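Local structure of putative lipoprotein (Bacteroides thetaiotaomicron, 4Q1Z) at residues S118-D129 against H205-I216; E133-I141 against R360-Y368. The protein is a putative lipoprotein of unknown function, built from two domains and belonging to the DUF4876 family. All blocks are in the same frame, centred on the assembly; numbering follows the deposited sequence.

Interaction 1: residues S118-D129 against H205-I216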
loop_
_atom_site.group_PDB
_atom_site.type_symbol
_atom_site.label_atom_id
_atom_site.label_comp_id
_atom_site.label_asym_id
_atom_site.label_seq_id
_atom_site.Cartn_x
_atom_site.Cartn_y
_atom_site.Cartn_z
ATOM N N SER A 118 -7.197 -20.959 7.972
ATOM C CA SER A 118 -6.666 -22.233 7.500
ATOM C C SER A 118 -7.305 -23.389 8.274
ATOM O O SER A 118 -8.089 -23.142 9.191
ATOM C CB SER A 118 -5.149 -22.249 7.638
ATOM O OG SER A 118 -4.758 -21.818 8.929
ATOM N N ARG A 119 -7.004 -24.645 7.876
ATOM C CA ARG A 119 -7.558 -25.831 8.525
ATOM C C ARG A 119 -6.482 -26.674 9.205
ATOM O O ARG A 119 -5.624 -27.222 8.502
ATOM C CB ARG A 119 -8.303 -26.715 7.510
ATOM C CG ARG A 119 -9.646 -26.178 7.051
ATOM C CD ARG A 119 -10.049 -26.833 5.742
ATOM N NE ARG A 119 -11.238 -26.221 5.149
ATOM C CZ ARG A 119 -12.487 -26.611 5.396
ATOM N NH1 ARG A 119 -12.727 -27.614 6.235
ATOM N NH2 ARG A 119 -13.507 -25.992 4.815
ATOM N N PRO A 120 -6.512 -26.861 10.551
ATOM C CA PRO A 120 -5.528 -27.761 11.169
ATOM C C PRO A 120 -5.884 -29.208 10.856
ATOM O O PRO A 120 -7.068 -29.524 10.678
ATOM C CB PRO A 120 -5.636 -27.443 12.671
ATOM C CG PRO A 120 -6.558 -26.275 12.792
ATOM C CD PRO A 120 -7.424 -26.312 11.574
ATOM N N GLU A 121 -4.859 -30.081 10.750
ATOM C CA GLU A 121 -5.042 -31.516 10.498
ATOM C C GLU A 121 -5.674 -32.132 11.718
ATOM O O GLU A 121 -6.474 -33.059 11.585
ATOM C CB GLU A 121 -3.720 -32.218 10.155
ATOM C CG GLU A 121 -3.485 -32.398 8.659
ATOM C CD GLU A 121 -2.139 -32.976 8.249
ATOM O OE1 GLU A 121 -1.724 -34.011 8.823
ATOM O OE2 GLU A 121 -1.515 -32.407 7.321
ATOM N N LYS A 122 -5.361 -31.547 12.913
ATOM C CA LYS A 122 -5.875 -31.920 14.237
ATOM C C LYS A 122 -7.384 -31.672 14.353
ATOM O O LYS A 122 -8.002 -32.156 15.299
ATOM C CB LYS A 122 -5.127 -31.174 15.366
ATOM C CG LYS A 122 -5.405 -29.689 15.463
ATOM C CD LYS A 122 -4.562 -29.012 16.524
ATOM C CE LYS A 122 -5.044 -27.604 16.766
ATOM N NZ LYS A 122 -4.149 -26.859 17.682
ATOM N N GLY A 123 -7.943 -30.926 13.403
ATOM C CA GLY A 123 -9.363 -30.623 13.353
ATOM C C GLY A 123 -9.667 -29.166 13.609
ATOM O O GLY A 123 -8.781 -28.410 14.022
ATOM N N GLY A 124 -10.936 -28.803 13.394
ATOM C CA GLY A 124 -11.458 -27.452 13.567
ATOM C C GLY A 124 -10.993 -26.509 12.471
ATOM O O GLY A 124 -10.645 -26.937 11.361
ATOM N N VAL A 125 -11.025 -25.206 12.779
ATOM C CA VAL A 125 -10.585 -24.136 11.889
ATOM C C VAL A 125 -9.584 -23.280 12.665
ATOM O O VAL A 125 -9.500 -23.399 13.892
ATOM C CB VAL A 125 -11.773 -23.297 11.295
ATOM C CG1 VAL A 125 -12.803 -24.186 10.598
ATOM C CG2 VAL A 125 -12.441 -22.375 12.328
ATOM N N TYR A 126 -8.821 -22.455 11.958
ATOM C CA TYR A 126 -7.875 -21.494 12.519
ATOM C C TYR A 126 -8.067 -20.172 11.773
ATOM O O TYR A 126 -7.755 -20.110 10.587
ATOM C CB TYR A 126 -6.412 -21.993 12.429
ATOM C CG TYR A 126 -5.437 -21.172 13.256
ATOM C CD1 TYR A 126 -5.392 -21.295 14.643
ATOM C CD2 TYR A 126 -4.540 -20.292 12.652
ATOM C CE1 TYR A 126 -4.500 -20.545 15.411
ATOM C CE2 TYR A 126 -3.653 -19.524 13.413
ATOM C CZ TYR A 126 -3.623 -19.671 14.795
ATOM O OH TYR A 126 -2.733 -18.965 15.577
ATOM N N PHE A 127 -8.642 -19.149 12.430
ATOM C CA PHE A 127 -8.866 -17.859 11.783
ATOM C C PHE A 127 -7.908 -16.779 12.346
ATOM O O PHE A 127 -8.112 -15.587 12.072
ATOM C CB PHE A 127 -10.357 -17.416 11.946
ATOM C CG PHE A 127 -10.861 -17.367 13.372
ATOM C CD1 PHE A 127 -10.337 -16.451 14.285
ATOM C CD2 PHE A 127 -11.799 -18.284 13.824
ATOM C CE1 PHE A 127 -10.746 -16.456 15.616
ATOM C CE2 PHE A 127 -12.195 -18.299 15.163
ATOM C CZ PHE A 127 -11.675 -17.382 16.043
ATOM N N ARG A 128 -6.894 -17.177 13.163
ATOM C CA ARG A 128 -6.022 -16.171 13.818
ATOM C C ARG A 128 -4.709 -15.888 13.071
ATOM O O ARG A 128 -3.915 -15.073 13.543
ATOM C CB ARG A 128 -5.716 -16.545 15.264
ATOM C CG ARG A 128 -6.878 -17.181 15.979
ATOM C CD ARG A 128 -6.573 -17.547 17.406
ATOM N NE ARG A 128 -7.808 -17.934 18.089
ATOM C CZ ARG A 128 -8.638 -17.066 18.651
ATOM N NH1 ARG A 128 -8.326 -15.778 18.695
ATOM N NH2 ARG A 128 -9.769 -17.482 19.205
ATOM N N ASP A 129 -4.509 -16.501 11.889
ATOM C CA ASP A 129 -3.294 -16.288 11.094
ATOM C C ASP A 129 -3.394 -15.036 10.147
ATOM O O ASP A 129 -2.431 -14.739 9.442
ATOM C CB ASP A 129 -2.908 -17.569 10.313
ATOM C CG ASP A 129 -4.022 -18.260 9.545
ATOM O OD1 ASP A 129 -5.139 -17.680 9.447
ATOM O OD2 ASP A 129 -3.758 -19.333 8.961
ATOM N N HIS A 205 2.045 -19.288 14.400
ATOM C CA HIS A 205 0.829 -20.055 14.120
ATOM C C HIS A 205 1.118 -21.523 13.830
ATOM O O HIS A 205 0.213 -22.344 13.938
ATOM C CB HIS A 205 0.084 -19.447 12.922
ATOM C CG HIS A 205 -0.213 -17.994 13.081
ATOM N ND1 HIS A 205 -0.932 -17.516 14.168
ATOM C CD2 HIS A 205 0.103 -16.957 12.272
ATOM C CE1 HIS A 205 -1.011 -16.209 13.996
ATOM N NE2 HIS A 205 -0.407 -15.825 12.867
ATOM N N GLN A 206 2.362 -21.851 13.460
ATOM C CA GLN A 206 2.744 -23.209 13.099
ATOM C C GLN A 206 3.059 -24.077 14.310
ATOM O O GLN A 206 3.280 -25.272 14.135
ATOM C CB GLN A 206 3.896 -23.192 12.105
ATOM C CG GLN A 206 3.423 -22.622 10.766
ATOM C CD GLN A 206 4.522 -22.173 9.838
ATOM O OE1 GLN A 206 5.691 -21.988 10.220
ATOM N NE2 GLN A 206 4.156 -21.967 8.583
ATOM N N LEU A 207 2.993 -23.521 15.535
ATOM C CA LEU A 207 3.173 -24.300 16.767
ATOM C C LEU A 207 2.031 -25.287 16.903
ATOM O O LEU A 207 0.914 -24.965 16.497
ATOM C CB LEU A 207 3.210 -23.387 17.995
ATOM C CG LEU A 207 4.350 -22.390 18.108
ATOM C CD1 LEU A 207 4.152 -21.506 19.303
ATOM C CD2 LEU A 207 5.688 -23.074 18.184
ATOM N N ASP A 208 2.285 -26.470 17.488
ATOM C CA ASP A 208 1.273 -27.520 17.656
ATOM C C ASP A 208 0.007 -27.026 18.386
ATOM O O ASP A 208 -1.083 -27.518 18.086
ATOM C CB ASP A 208 1.861 -28.748 18.358
ATOM C CG ASP A 208 2.909 -29.518 17.550
ATOM O OD1 ASP A 208 2.955 -29.350 16.303
ATOM O OD2 ASP A 208 3.675 -30.303 18.164
ATOM N N ILE A 209 0.141 -26.021 19.281
ATOM C CA ILE A 209 -0.969 -25.420 20.034
ATOM C C ILE A 209 -1.893 -24.578 19.149
ATOM O O ILE A 209 -3.020 -24.314 19.565
ATOM C CB ILE A 209 -0.473 -24.556 21.218
ATOM C CG1 ILE A 209 0.566 -23.500 20.771
ATOM C CG2 ILE A 209 0.031 -25.435 22.372
ATOM C CD1 ILE A 209 0.942 -22.506 21.835
ATOM N N TYR A 210 -1.418 -24.131 17.965
ATOM C CA TYR A 210 -2.186 -23.262 17.084
ATOM C C TYR A 210 -2.651 -24.004 15.813
ATOM O O TYR A 210 -3.742 -24.578 15.824
ATOM C CB TYR A 210 -1.380 -21.980 16.768
ATOM C CG TYR A 210 -1.075 -21.160 18.007
ATOM C CD1 TYR A 210 -2.027 -20.995 19.011
ATOM C CD2 TYR A 210 0.174 -20.574 18.190
ATOM C CE1 TYR A 210 -1.743 -20.271 20.167
ATOM C CE2 TYR A 210 0.459 -19.822 19.335
ATOM C CZ TYR A 210 -0.512 -19.662 20.313
ATOM O OH TYR A 210 -0.275 -18.922 21.442
ATOM N N ASN A 211 -1.856 -23.982 14.731
ATOM C CA ASN A 211 -2.169 -24.680 13.486
ATOM C C ASN A 211 -0.885 -25.018 12.739
ATOM O O ASN A 211 -0.469 -24.227 11.904
ATOM C CB ASN A 211 -3.118 -23.860 12.582
ATOM C CG ASN A 211 -3.492 -24.579 11.305
ATOM O OD1 ASN A 211 -3.094 -25.719 11.048
ATOM N ND2 ASN A 211 -4.230 -23.920 10.456
ATOM N N PRO A 212 -0.278 -26.207 12.927
ATOM C CA PRO A 212 0.954 -26.533 12.165
ATOM C C PRO A 212 0.827 -26.410 10.623
ATOM O O PRO A 212 1.849 -26.277 9.948
ATOM C CB PRO A 212 1.242 -27.970 12.584
ATOM C CG PRO A 212 0.643 -28.090 13.925
ATOM C CD PRO A 212 -0.616 -27.293 13.874
ATOM N N GLN A 213 -0.417 -26.389 10.080
ATOM C CA GLN A 213 -0.710 -26.267 8.640
ATOM C C GLN A 213 -0.980 -24.812 8.231
ATOM O O GLN A 213 -1.376 -24.553 7.085
ATOM C CB GLN A 213 -1.905 -27.160 8.243
ATOM C CG GLN A 213 -1.622 -28.676 8.262
ATOM C CD GLN A 213 -1.557 -29.271 9.645
ATOM O OE1 GLN A 213 -2.405 -29.028 10.506
ATOM N NE2 GLN A 213 -0.535 -30.061 9.888
ATOM N N SER A 214 -0.750 -23.848 9.144
ATOM C CA SER A 214 -0.903 -22.428 8.804
ATOM C C SER A 214 0.238 -22.058 7.855
ATOM O O SER A 214 1.336 -22.594 8.023
ATOM C CB SER A 214 -0.893 -21.560 10.055
ATOM O OG SER A 214 -1.061 -20.199 9.705
ATOM N N PRO A 215 0.016 -21.221 6.821
ATOM C CA PRO A 215 1.105 -20.939 5.869
ATOM C C PRO A 215 2.248 -20.070 6.408
ATOM O O PRO A 215 3.316 -20.040 5.790
ATOM C CB PRO A 215 0.387 -20.201 4.740
ATOM C CG PRO A 215 -0.781 -19.566 5.387
ATOM C CD PRO A 215 -1.233 -20.530 6.428
ATOM N N ILE A 216 2.032 -19.348 7.524
ATOM C CA ILE A 216 3.029 -18.411 8.058
ATOM C C ILE A 216 3.263 -18.545 9.577
ATOM O O ILE A 216 2.454 -19.123 10.313
ATOM C CB ILE A 216 2.591 -16.931 7.740
ATOM C CG1 ILE A 216 1.091 -16.696 8.079
ATOM C CG2 ILE A 216 2.890 -16.546 6.291
ATOM C CD1 ILE A 216 0.825 -15.638 8.948
HETATM O O HOH W 1 -2.931 -29.672 13.262
HETATM O O HOH W 2 0.219 -13.622 11.429
#
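Tyr-126 fills the middle of this meeting of two loops. Its CG is anti to the backbone N (chi1 -168°), which carries the ring across to the 205-216 loop. There Asn-211 CB lies over one ring face, 4.0 Å from the centroid of Tyr-126, a CH-pi contact. The phenol OH hydrogen-bonds His-205 ND1 at 2.7 Å, with ND1 near the plane of the phenol ring. Tyr-210 CB packs obliquely against Tyr-126 CE1. An alanine in place of Tyr-126 would probably leave His-205 ND1 without this partner and open a gap beside Asn-211 and Tyr-210.

Beside it, Asp-129 packs on the His-205 ring and gathers hydroxyls. Asp-129 CA makes a CH-pi contact over the face of the His-205 ring, 3.6 Å from its centroid. Asp-129 OD2 takes a hydrogen bond from Ser-214 OG (2.9 Å) on its anti lone pair. Ser-118 OG reaches the same oxygen from above the carboxylate plane, and Tyr-114 OH bonds it too. This buried carboxylate oxygen therefore ties both loops together.

Toward solvent the contact is looser, carried by Glu-121, Lys-122 and Gln-213. The extended Lys-122 chain reaches across and NZ donates to Tyr-210 O (3.0 Å) and Asp-208 O (3.2 Å). Gln-213 OE1 accepts from Glu-121 N at 2.7 Å, with the donor above its carbonyl plane. The Glu-121 carboxylate stacks on the Gln-213 amide, their planes 25° apart. Water 1 links Lys-122 N to Gln-213 OE1.

Loop 118-129 connects antiparallel strands 108-114 and 131-136, and loop 205-216 follows strand 195-199, the other neighbour of 131-136 in the large mixed sheet.

Interaction 2: residues E133-I141 against R360-Y368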
loop_
_atom_site.group_PDB
_atom_site.type_symbol
_atom_site.label_atom_id
_atom_site.label_comp_id
_atom_site.label_asym_id
_atom_site.label_seq_id
_atom_site.Cartn_x
_atom_site.Cartn_y
_atom_site.Cartn_z
ATOM N N GLU A 133 0.127 -6.756 4.836
ATOM C CA GLU A 133 1.473 -6.258 4.603
ATOM C C GLU A 133 1.379 -5.005 3.738
ATOM O O GLU A 133 0.839 -5.040 2.645
ATOM C CB GLU A 133 2.366 -7.336 4.003
ATOM C CG GLU A 133 3.790 -6.880 3.752
ATOM C CD GLU A 133 4.763 -7.949 3.290
ATOM O OE1 GLU A 133 4.522 -9.147 3.565
ATOM O OE2 GLU A 133 5.770 -7.580 2.642
ATOM N N ILE A 134 1.865 -3.894 4.296
ATOM C CA ILE A 134 1.924 -2.512 3.809
ATOM C C ILE A 134 3.341 -2.277 3.289
ATOM O O ILE A 134 4.283 -2.665 3.959
ATOM C CB ILE A 134 1.530 -1.616 5.038
ATOM C CG1 ILE A 134 0.040 -1.663 5.298
ATOM C CG2 ILE A 134 2.058 -0.190 5.015
ATOM C CD1 ILE A 134 -0.758 -1.575 4.021
ATOM N N TYR A 135 3.494 -1.693 2.087
ATOM C CA TYR A 135 4.797 -1.470 1.443
ATOM C C TYR A 135 5.012 -0.005 1.059
ATOM O O TYR A 135 4.098 0.648 0.545
ATOM C CB TYR A 135 4.897 -2.367 0.188
ATOM C CG TYR A 135 6.190 -2.325 -0.618
ATOM C CD1 TYR A 135 7.306 -3.061 -0.226
ATOM C CD2 TYR A 135 6.246 -1.669 -1.850
ATOM C CE1 TYR A 135 8.475 -3.077 -0.994
ATOM C CE2 TYR A 135 7.413 -1.666 -2.621
ATOM C CZ TYR A 135 8.519 -2.386 -2.196
ATOM O OH TYR A 135 9.668 -2.406 -2.958
ATOM N N ASN A 136 6.240 0.500 1.285
ATOM C CA ASN A 136 6.613 1.838 0.851
ATOM C C ASN A 136 7.034 1.701 -0.600
ATOM O O ASN A 136 8.142 1.222 -0.898
ATOM C CB ASN A 136 7.689 2.461 1.724
ATOM C CG ASN A 136 8.083 3.874 1.322
ATOM O OD1 ASN A 136 7.719 4.383 0.257
ATOM N ND2 ASN A 136 8.840 4.545 2.172
ATOM N N ASN A 137 6.097 2.045 -1.500
ATOM C CA ASN A 137 6.242 1.949 -2.957
ATOM C C ASN A 137 6.791 3.272 -3.574
ATOM O O ASN A 137 7.059 3.331 -4.774
ATOM C CB ASN A 137 4.859 1.601 -3.525
ATOM C CG ASN A 137 4.829 0.840 -4.809
ATOM O OD1 ASN A 137 5.545 -0.148 -5.011
ATOM N ND2 ASN A 137 3.932 1.251 -5.680
ATOM N N SER A 138 6.999 4.302 -2.726
ATOM C CA SER A 138 7.425 5.646 -3.096
ATOM C C SER A 138 8.981 5.837 -3.196
ATOM O O SER A 138 9.776 4.934 -2.891
ATOM C CB SER A 138 6.819 6.658 -2.122
ATOM O OG SER A 138 7.626 6.944 -0.989
ATOM N N ALA A 139 9.379 7.046 -3.662
ATOM C CA ALA A 139 10.756 7.496 -3.884
ATOM C C ALA A 139 11.486 7.934 -2.601
ATOM O O ALA A 139 12.690 8.162 -2.646
ATOM C CB ALA A 139 10.755 8.648 -4.874
ATOM N N ASP A 140 10.781 8.060 -1.471
ATOM C CA ASP A 140 11.399 8.520 -0.235
ATOM C C ASP A 140 10.762 7.882 0.993
ATOM O O ASP A 140 9.702 7.274 0.880
ATOM C CB ASP A 140 11.312 10.064 -0.137
ATOM C CG ASP A 140 12.561 10.769 0.415
ATOM O OD1 ASP A 140 13.549 10.065 0.772
ATOM O OD2 ASP A 140 12.557 12.019 0.479
ATOM N N ILE A 141 11.425 8.041 2.168
ATOM C CA ILE A 141 10.978 7.591 3.488
ATOM C C ILE A 141 9.610 8.204 3.807
ATOM O O ILE A 141 9.399 9.389 3.554
ATOM C CB ILE A 141 12.027 7.977 4.581
ATOM C CG1 ILE A 141 13.414 7.415 4.267
ATOM C CG2 ILE A 141 11.589 7.583 6.014
ATOM C CD1 ILE A 141 14.508 8.354 4.650
ATOM N N ARG A 360 13.202 0.471 -9.307
ATOM C CA ARG A 360 13.534 1.821 -8.844
ATOM C C ARG A 360 15.014 1.800 -8.590
ATOM O O ARG A 360 15.438 1.383 -7.521
ATOM C CB ARG A 360 12.725 2.203 -7.586
ATOM C CG ARG A 360 12.883 3.667 -7.179
ATOM C CD ARG A 360 12.012 4.082 -6.003
ATOM N NE ARG A 360 10.579 3.868 -6.236
ATOM C CZ ARG A 360 9.730 4.779 -6.712
ATOM N NH1 ARG A 360 10.158 5.990 -7.045
ATOM N NH2 ARG A 360 8.451 4.479 -6.871
ATOM N N GLU A 361 15.801 2.169 -9.612
ATOM C CA GLU A 361 17.275 2.133 -9.644
ATOM C C GLU A 361 17.936 2.914 -8.488
ATOM O O GLU A 361 19.048 2.560 -8.069
ATOM C CB GLU A 361 17.821 2.653 -10.998
ATOM C CG GLU A 361 17.237 1.978 -12.237
ATOM C CD GLU A 361 17.749 0.600 -12.627
ATOM O OE1 GLU A 361 17.648 -0.343 -11.807
ATOM O OE2 GLU A 361 18.166 0.444 -13.798
ATOM N N GLU A 362 17.255 3.958 -7.981
ATOM C CA GLU A 362 17.762 4.803 -6.909
ATOM C C GLU A 362 17.920 4.011 -5.614
ATOM O O GLU A 362 18.835 4.274 -4.826
ATOM C CB GLU A 362 16.811 5.986 -6.697
ATOM C CG GLU A 362 17.029 7.161 -7.648
ATOM C CD GLU A 362 16.671 7.012 -9.119
ATOM O OE1 GLU A 362 15.759 6.218 -9.450
ATOM O OE2 GLU A 362 17.298 7.718 -9.942
ATOM N N THR A 363 17.036 3.014 -5.416
ATOM C CA THR A 363 16.987 2.171 -4.217
ATOM C C THR A 363 17.139 0.671 -4.521
ATOM O O THR A 363 17.291 -0.118 -3.588
ATOM C CB THR A 363 15.671 2.426 -3.487
ATOM O OG1 THR A 363 14.585 2.260 -4.410
ATOM C CG2 THR A 363 15.626 3.814 -2.842
ATOM N N GLY A 364 17.111 0.301 -5.803
ATOM C CA GLY A 364 17.190 -1.084 -6.254
ATOM C C GLY A 364 16.040 -1.914 -5.717
ATOM O O GLY A 364 16.255 -3.017 -5.199
ATOM N N THR A 365 14.805 -1.351 -5.794
ATOM C CA THR A 365 13.590 -1.957 -5.235
ATOM C C THR A 365 12.442 -2.089 -6.243
ATOM O O THR A 365 12.370 -1.384 -7.253
ATOM C CB THR A 365 13.108 -1.159 -4.010
ATOM O OG1 THR A 365 12.944 0.214 -4.376
ATOM C CG2 THR A 365 14.062 -1.279 -2.813
ATOM N N TYR A 366 11.524 -3.000 -5.923
ATOM C CA TYR A 366 10.343 -3.273 -6.706
ATOM C C TYR A 366 9.294 -2.194 -6.550
ATOM O O TYR A 366 9.207 -1.537 -5.514
ATOM C CB TYR A 366 9.751 -4.619 -6.302
ATOM C CG TYR A 366 10.589 -5.801 -6.727
ATOM C CD1 TYR A 366 10.854 -6.046 -8.070
ATOM C CD2 TYR A 366 11.109 -6.681 -5.789
ATOM C CE1 TYR A 366 11.612 -7.140 -8.470
ATOM C CE2 TYR A 366 11.867 -7.781 -6.177
ATOM C CZ TYR A 366 12.121 -8.003 -7.522
ATOM O OH TYR A 366 12.854 -9.093 -7.925
ATOM N N ILE A 367 8.520 -1.999 -7.623
ATOM C CA ILE A 367 7.373 -1.106 -7.706
ATOM C C ILE A 367 6.217 -2.059 -7.974
ATOM O O ILE A 367 6.341 -2.959 -8.807
ATOM C CB ILE A 367 7.561 0.030 -8.766
ATOM C CG1 ILE A 367 8.789 0.912 -8.419
ATOM C CG2 ILE A 367 6.296 0.889 -8.902
ATOM C CD1 ILE A 367 9.380 1.728 -9.568
ATOM N N TYR A 368 5.156 -1.937 -7.188
ATOM C CA TYR A 368 3.970 -2.786 -7.268
ATOM C C TYR A 368 2.887 -2.038 -8.009
ATOM O O TYR A 368 2.768 -0.817 -7.880
ATOM C CB TYR A 368 3.531 -3.250 -5.854
ATOM C CG TYR A 368 4.505 -4.263 -5.278
ATOM C CD1 TYR A 368 5.699 -3.856 -4.691
ATOM C CD2 TYR A 368 4.286 -5.629 -5.425
ATOM C CE1 TYR A 368 6.654 -4.783 -4.270
ATOM C CE2 TYR A 368 5.217 -6.566 -4.975
ATOM C CZ TYR A 368 6.417 -6.137 -4.424
ATOM O OH TYR A 368 7.369 -7.054 -4.016
HETATM O O HOH W 3 11.685 -4.459 -3.020
#
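Arg-360 lays its guanidinium face against the backbone of Ser-138 and Ala-139. Its chain runs out with CG anti to the backbone N (chi1 -172°), then bends at chi3 (-58°). This bend brings NH2 to Asn-137 O at 2.8 Å, a weak hydrogen bond, while NH1 packs on Ala-139 CB. A G1 beta bulge, with Gly-364 and Thr-365 opposite Arg-360, shapes the small hairpin of strands 359-360 and 365-366. Thr-365 CB then comes near the hydroxyl of Tyr-135. Tyr-366 gives its carbonyl: Tyr-135 OH donates to Tyr-366 O at 2.7 Å, tilted 27° from the carbonyl plane. Water 3 links Tyr-135 OH to Tyr-366 N. Ile-367 CA passes 3.4 Å from Asn-137 OD1, and the Ile-367 side chain packs on Tyr-79, Leu-103 and Val-105. Tyr-368 ends the run with a two-way grip on the Asn-137 amide. Tyr-368 N donates to Asn-137 OD1 (2.8 Å) and Asn-137 ND2 to Tyr-368 O (3.2 Å), both on lone pairs in the carbonyl plane. ND2 also bonds Ser-106 O. The edge of the Tyr-368 ring meets the Tyr-135 face, T-shaped, with centroids 4.8 Å apart. The Tyr-368 hydroxyl bonds Asn-389 ND2.

In the fold
Interactions 1 and 2 lie about 33 Å apart, centre to centre, and share no touching residues. Strand 131-136 of the eleven-stranded mixed sheet links them. Loop 118-129 leads into this strand, and segment 133-141 carries its end. Along the chain the first segments come one after the other, followed by 205-216 and then 360-368, so the contacts cross. Interaction 1 sits far out, about 27 Å from the centre of the chain. The centre of interaction 2, a buried contact, is about 11 Å from it, where residues of strands 77-89 and 95-105 of the separate seven-stranded sheet also pack. It thus probably lies near the junction of the two domains, while interaction 1 joins loops at the far end.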